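Local coordinates for sporulation-control protein spo0M (Bacillus subtilis, PDB 5CL2) that controls expression of the spo0A gene and is needed for cells to progress beyond stage 0 of sporulation, at residues 67-72 with 92-97. Sequence-based numbering, arbitrary orientation.
Sequences TIHSFR and TLPLDT
The CG2 methyl of I68 sits against both P94 and T97, 3.9 Å from P94 CG and 3.8 Å from T97 OG1. This is the tight part of the contact, since one methyl meets two residues and both I68 and T97 are buried. Its position follows from the first torsion of I68 (chi1 -64°), which sets CG2 anti to the backbone N and directs it at the loop. There the isoleucine side chain runs roughly perpendicular to that of T97. The hydroxyl it meets is already engaged: T97 OG1 donates to P94 O at 2.9 Å, coming in tilted out of the carbonyl plane. T97 N also donates to P94 O, at 3.2 Å and from the same face, closing the type I turn P94-T97. Two donors from one residue grip a single carbonyl, and the hydroxyl bond holds the T97 side chain in its rotation.

In the arrestin-like fold to which the family is related, two beta-sheets pack face to face; here the loop 92-97, leaving strand 84-92 of one sheet, meets strand 60-79, an outermost strand of the other. The meeting point is irregular: a classic bulge sets I68 and H69 together opposite L49 of strand 40-57, and the strand bends there. Around the buried end, I68 also touches P98, and T97 touches V128.

Toward H69 the packing thins to one carbon-carbon contact, P94 CG against H69 CB at 3.9 Å, between two partly exposed residues. The same P94 CG approaches the imidazole ring obliquely. Q160 of the second subunit also packs on P94 and accepts a hydrogen bond from L95 N.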
ATOM      1  N   THR A  67      -1.558   1.012 -12.758  1.00 45.77           N
ATOM      2  CA  THR A  67      -1.901   2.407 -12.519  1.00 48.25           C
ATOM      3  C   THR A  67      -1.311   2.911 -11.212  1.00 45.02           C
ATOM      4  O   THR A  67      -1.647   2.415 -10.144  1.00 49.84           O
ATOM      5  CB  THR A  67      -3.437   2.584 -12.526  1.00 54.08           C
ATOM      6  OG1 THR A  67      -3.945   2.202 -13.813  1.00 49.92           O
ATOM      7  CG2 THR A  67      -3.830   4.018 -12.243  1.00 53.20           C
ATOM      8  N   ILE A  68      -0.426   3.899 -11.296  1.00 43.90           N
ATOM      9  CA  ILE A  68       0.220   4.479 -10.115  1.00 42.03           C
ATOM     10  C   ILE A  68      -0.660   5.518  -9.424  1.00 49.84           C
ATOM     11  O   ILE A  68      -0.689   5.643  -8.180  1.00 45.96           O
ATOM     12  CB  ILE A  68       1.553   5.134 -10.496  1.00 43.95           C
ATOM     13  CG1 ILE A  68       2.534   4.089 -11.007  1.00 46.96           C
ATOM     14  CG2 ILE A  68       2.176   5.826  -9.321  1.00 45.11           C
ATOM     15  CD1 ILE A  68       3.741   4.695 -11.704  1.00 49.00           C
ATOM     16  N   HIS A  69      -1.335   6.318 -10.240  1.00 45.81           N
ATOM     17  CA  HIS A  69      -2.207   7.363  -9.722  1.00 43.41           C
ATOM     18  C   HIS A  69      -3.265   7.682 -10.740  1.00 46.97           C
ATOM     19  O   HIS A  69      -3.025   7.581 -11.946  1.00 48.37           O
ATOM     20  CB  HIS A  69      -1.406   8.601  -9.378  1.00 42.74           C
ATOM     21  CG  HIS A  69      -2.226   9.727  -8.831  1.00 43.47           C
ATOM     22  ND1 HIS A  69      -2.923   9.609  -7.644  1.00 48.78           N
ATOM     23  CD2 HIS A  69      -2.427  10.973  -9.273  1.00 48.77           C
ATOM     24  CE1 HIS A  69      -3.528  10.757  -7.388  1.00 46.65           C
ATOM     25  NE2 HIS A  69      -3.252  11.604  -8.366  1.00 53.15           N
ATOM     26  N   SER A  70      -4.435   8.084 -10.274  1.00 51.07           N
ATOM     27  CA  SER A  70      -5.517   8.409 -11.183  1.00 47.04           C
ATOM     28  C   SER A  70      -6.347   9.511 -10.549  1.00 48.14           C
ATOM     29  O   SER A  70      -6.505   9.517  -9.339  1.00 46.30           O
ATOM     30  CB  SER A  70      -6.347   7.158 -11.474  1.00 47.94           C
ATOM     31  OG  SER A  70      -7.417   7.450 -12.333  1.00 59.44           O
ATOM     32  N   PHE A  71      -6.805  10.480 -11.348  1.00 46.94           N
ATOM     33  CA  PHE A  71      -7.726  11.515 -10.877  1.00 46.82           C
ATOM     34  C   PHE A  71      -8.491  12.174 -12.038  1.00 48.05           C
ATOM     35  O   PHE A  71      -8.074  12.091 -13.197  1.00 43.43           O
ATOM     36  CB  PHE A  71      -6.976  12.582 -10.070  1.00 46.68           C
ATOM     37  CG  PHE A  71      -6.208  13.544 -10.913  1.00 46.90           C
ATOM     38  CD1 PHE A  71      -4.993  13.179 -11.460  1.00 47.37           C
ATOM     39  CD2 PHE A  71      -6.708  14.815 -11.168  1.00 48.84           C
ATOM     40  CE1 PHE A  71      -4.280  14.075 -12.251  1.00 54.31           C
ATOM     41  CE2 PHE A  71      -6.006  15.715 -11.951  1.00 47.94           C
ATOM     42  CZ  PHE A  71      -4.792  15.344 -12.505  1.00 48.54           C
ATOM     43  N   ARG A  72      -9.593  12.852 -11.724  1.00 49.08           N
ATOM     44  CA  ARG A  72     -10.437  13.460 -12.769  1.00 48.00           C
ATOM     45  C   ARG A  72     -10.070  14.914 -13.052  1.00 42.78           C
ATOM     46  O   ARG A  72     -10.146  15.762 -12.173  1.00 46.18           O
ATOM     47  CB  ARG A  72     -11.910  13.357 -12.378  1.00 44.93           C
ATOM     48  CG  ARG A  72     -12.887  14.028 -13.351  1.00 48.36           C
ATOM     49  CD  ARG A  72     -14.149  13.192 -13.470  1.00 47.97           C
ATOM     50  NE  ARG A  72     -13.786  11.852 -13.920  1.00 46.61           N
ATOM     51  CZ  ARG A  72     -14.627  10.838 -14.070  1.00 43.97           C
ATOM     52  NH1 ARG A  72     -15.907  10.968 -13.764  1.00 44.04           N
ATOM     53  NH2 ARG A  72     -14.164   9.680 -14.508  1.00 49.86           N
ATOM     54  N   THR A  92       0.353  15.419  -7.318  1.00 51.63           N
ATOM     55  CA  THR A  92       1.625  15.080  -6.740  1.00 52.89           C
ATOM     56  C   THR A  92       2.025  13.684  -7.162  1.00 50.33           C
ATOM     57  O   THR A  92       1.220  12.755  -7.088  1.00 51.12           O
ATOM     58  CB  THR A  92       1.566  15.185  -5.222  1.00 52.99           C
ATOM     59  OG1 THR A  92       1.055  16.476  -4.879  1.00 52.45           O
ATOM     60  CG2 THR A  92       2.950  14.998  -4.613  1.00 51.95           C
ATOM     61  N   LEU A  93       3.266  13.553  -7.613  1.00 50.97           N
ATOM     62  CA  LEU A  93       3.854  12.257  -7.929  1.00 49.21           C
ATOM     63  C   LEU A  93       3.975  11.455  -6.642  1.00 52.58           C
ATOM     64  O   LEU A  93       4.711  11.856  -5.734  1.00 49.19           O
ATOM     65  CB  LEU A  93       5.223  12.451  -8.568  1.00 51.43           C
ATOM     66  CG  LEU A  93       5.665  11.585  -9.740  1.00 56.37           C
ATOM     67  CD1 LEU A  93       4.835  11.896 -10.949  1.00 51.86           C
ATOM     68  CD2 LEU A  93       7.146  11.797 -10.035  1.00 62.13           C
ATOM     69  N   PRO A  94       3.260  10.322  -6.556  1.00 52.32           N
ATOM     70  CA  PRO A  94       3.321   9.456  -5.362  1.00 48.13           C
ATOM     71  C   PRO A  94       4.759   9.057  -5.037  1.00 47.45           C
ATOM     72  O   PRO A  94       5.578   8.993  -5.948  1.00 46.88           O
ATOM     73  CB  PRO A  94       2.488   8.231  -5.756  1.00 44.38           C
ATOM     74  CG  PRO A  94       1.526   8.776  -6.827  1.00 51.72           C
ATOM     75  CD  PRO A  94       2.298   9.845  -7.572  1.00 45.59           C
ATOM     76  N   LEU A  95       5.072   8.823  -3.767  1.00 48.05           N
ATOM     77  CA  LEU A  95       6.441   8.474  -3.378  1.00 50.15           C
ATOM     78  C   LEU A  95       6.880   7.081  -3.832  1.00 46.59           C
ATOM     79  O   LEU A  95       8.081   6.771  -3.828  1.00 47.59           O
ATOM     80  CB  LEU A  95       6.601   8.593  -1.860  1.00 50.25           C
ATOM     81  CG  LEU A  95       6.554  10.032  -1.342  1.00 52.45           C
ATOM     82  CD1 LEU A  95       6.764  10.116   0.177  1.00 56.34           C
ATOM     83  CD2 LEU A  95       7.600  10.852  -2.072  1.00 49.46           C
ATOM     84  N   ASP A  96       5.932   6.229  -4.210  1.00 42.38           N
ATOM     85  CA  ASP A  96       6.294   4.893  -4.699  1.00 46.79           C
ATOM     86  C   ASP A  96       6.381   4.854  -6.243  1.00 53.51           C
ATOM     87  O   ASP A  96       6.455   3.770  -6.826  1.00 54.16           O
ATOM     88  CB  ASP A  96       5.317   3.819  -4.180  1.00 42.27           C
ATOM     89  CG  ASP A  96       3.863   4.240  -4.356  1.00 52.09           C
ATOM     90  OD1 ASP A  96       3.673   5.340  -4.909  1.00 46.77           O
ATOM     91  OD2 ASP A  96       2.922   3.484  -3.997  1.00 48.81           O
ATOM     92  N   THR A  97       6.298   6.014  -6.906  1.00 46.60           N
ATOM     93  CA  THR A  97       6.563   6.091  -8.348  1.00 46.62           C
ATOM     94  C   THR A  97       7.975   5.584  -8.657  1.00 49.77           C
ATOM     95  O   THR A  97       8.944   6.086  -8.082  1.00 46.88           O
ATOM     96  CB  THR A  97       6.443   7.543  -8.878  1.00 44.45           C
ATOM     97  OG1 THR A  97       5.140   8.054  -8.603  1.00 47.09           O
ATOM     98  CG2 THR A  97       6.703   7.608 -10.376  1.00 42.91           C
TER